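Local coordinates for protein putative phosphohistidine phosphatase SixA (Agrobacterium tumefaciens, PDB 2RFL) that probably removes phosphate from phosphohistidine in proteins, as a putative SixA-type member of the histidine phosphatase superfamily, at residues Val84-Asp87 with Glu88-Asn91. Residues are numbered along the deposited sequence; the frame is centred on the assembly and turned at random.
Sequences VYID and EMYN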
loop_
_atom_site.group_PDB
_atom_site.type_symbol
_atom_site.label_atom_id
_atom_site.label_comp_id
_atom_site.label_asym_id
_atom_site.label_seq_id
_atom_site.Cartn_x
_atom_site.Cartn_y
_atom_site.Cartn_z
ATOM N N VAL A 84 4.980 10.159 -5.582
ATOM C CA VAL A 84 5.175 10.019 -7.017
ATOM C C VAL A 84 4.174 9.061 -7.652
ATOM O O VAL A 84 3.857 7.981 -7.116
ATOM C CB VAL A 84 6.566 9.539 -7.333
ATOM C CG1 VAL A 84 7.568 10.651 -7.074
ATOM C CG2 VAL A 84 6.811 8.331 -6.476
ATOM N N TYR A 85 3.716 9.479 -8.822
ATOM C CA TYR A 85 2.730 8.752 -9.573
ATOM C C TYR A 85 3.277 8.042 -10.814
ATOM O O TYR A 85 3.973 8.619 -11.625
ATOM C CB TYR A 85 1.606 9.692 -9.914
ATOM C CG TYR A 85 0.861 10.137 -8.689
ATOM C CD1 TYR A 85 -0.048 9.289 -8.077
ATOM C CD2 TYR A 85 1.092 11.395 -8.123
ATOM C CE1 TYR A 85 -0.748 9.690 -6.945
ATOM C CE2 TYR A 85 0.395 11.808 -6.995
ATOM C CZ TYR A 85 -0.518 10.946 -6.416
ATOM O OH TYR A 85 -1.219 11.322 -5.313
ATOM N N ILE A 86 2.920 6.775 -10.927
ATOM C CA ILE A 86 3.562 5.842 -11.788
ATOM C C ILE A 86 2.453 5.062 -12.441
ATOM O O ILE A 86 1.870 4.172 -11.805
ATOM C CB ILE A 86 4.439 4.900 -10.932
ATOM C CG1 ILE A 86 5.495 5.722 -10.153
ATOM C CG2 ILE A 86 5.024 3.730 -11.781
ATOM C CD1 ILE A 86 6.511 4.939 -9.451
ATOM N N ASP A 87 2.153 5.413 -13.696
ATOM C CA ASP A 87 1.078 4.785 -14.479
ATOM C C ASP A 87 1.234 3.257 -14.529
ATOM O O ASP A 87 0.247 2.521 -14.445
ATOM C CB ASP A 87 1.029 5.340 -15.923
ATOM C CG ASP A 87 0.268 6.694 -16.062
ATOM O OD1 ASP A 87 -0.910 6.849 -15.677
ATOM O OD2 ASP A 87 0.861 7.616 -16.645
ATOM N N GLU A 88 2.483 2.801 -14.620
ATOM C CA GLU A 88 2.825 1.378 -14.720
ATOM C C GLU A 88 2.554 0.534 -13.439
ATOM O O GLU A 88 2.795 -0.677 -13.405
ATOM C CB GLU A 88 4.278 1.258 -15.172
ATOM C CG GLU A 88 4.587 0.016 -15.991
ATOM C CD GLU A 88 4.272 0.172 -17.459
ATOM O OE1 GLU A 88 3.451 1.052 -17.805
ATOM O OE2 GLU A 88 4.837 -0.587 -18.277
HETATM N N MSE A 89 2.055 1.198 -12.402
HETATM C CA MSE A 89 1.553 0.508 -11.220
HETATM C C MSE A 89 0.102 0.077 -11.408
HETATM O O MSE A 89 -0.418 -0.734 -10.642
HETATM C CB MSE A 89 1.679 1.401 -9.984
HETATM C CG MSE A 89 3.036 1.327 -9.302
HETATM SE SE MSE A 89 3.086 2.313 -7.619
HETATM C CE MSE A 89 2.542 0.880 -6.413
ATOM N N TYR A 90 -0.544 0.623 -12.433
ATOM C CA TYR A 90 -1.866 0.161 -12.840
ATOM C C TYR A 90 -1.771 -0.855 -13.971
ATOM O O TYR A 90 -1.101 -0.618 -14.978
ATOM C CB TYR A 90 -2.738 1.344 -13.266
ATOM C CG TYR A 90 -4.083 0.942 -13.828
ATOM C CD1 TYR A 90 -5.116 0.542 -12.992
ATOM C CD2 TYR A 90 -4.318 0.961 -15.197
ATOM C CE1 TYR A 90 -6.347 0.173 -13.502
ATOM C CE2 TYR A 90 -5.545 0.595 -15.716
ATOM C CZ TYR A 90 -6.556 0.202 -14.864
ATOM O OH TYR A 90 -7.779 -0.164 -15.377
ATOM N N ASN A 91 -2.445 -1.988 -13.802
ATOM C CA ASN A 91 -2.294 -3.113 -14.716
ATOM C C ASN A 91 -0.830 -3.449 -14.980
ATOM O O ASN A 91 -0.367 -3.394 -16.119
ATOM C CB ASN A 91 -3.016 -2.834 -16.035
ATOM C CG ASN A 91 -3.711 -4.061 -16.592
ATOM O OD1 ASN A 91 -4.768 -4.463 -16.105
ATOM N ND2 ASN A 91 -3.119 -4.662 -17.617
#
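Ile86 O accepts the amide of Met89 at 3.0 Å from its N, and Asp87 O accepts that of Tyr90 at 2.9 Å from its N. Both links span three residues, the 3-10 pattern. The Met89 N-H points well at its oxygen (160°) and that of Tyr90 nearly as well, yet both donors stand above the carbonyl planes, away from the lone-pair directions. Asp87 and Glu88 at the corners of the first turn, Glu88 and Met89 at those of the second, have helix-like torsions. On one flank the Ile86 methyl CG2 lies 4.0 Å from Met89 CG; Met89 is a selenomethionine. Its CB passes 3.3 Å from Ile86 O, and CG, turned beside the backbone N (chi1 -86°), comes alongside the CG2 methyl, after which the chain bends about the CG-SE bond and its end leads away. Tyr90 CB, 3.4 Å from Asp87 O, starts a side chain that leaves the turn.

Further out, the backbone of Ile86 is hydrogen-bonded to Ser60, at the end of strand 57-60, while Asp87 OD1 is hydrogen-bonded to Thr62 OG1. Tyr90 OH reaches Asp28 OD2, and its ring meets Phe29 edge-to-face and His115 with the planes at about 60°. Two main-chain bonds thus define the turn after edge strand 82-85, which places Tyr90 beside His115, probably the second conserved active-site histidine of this superfamily.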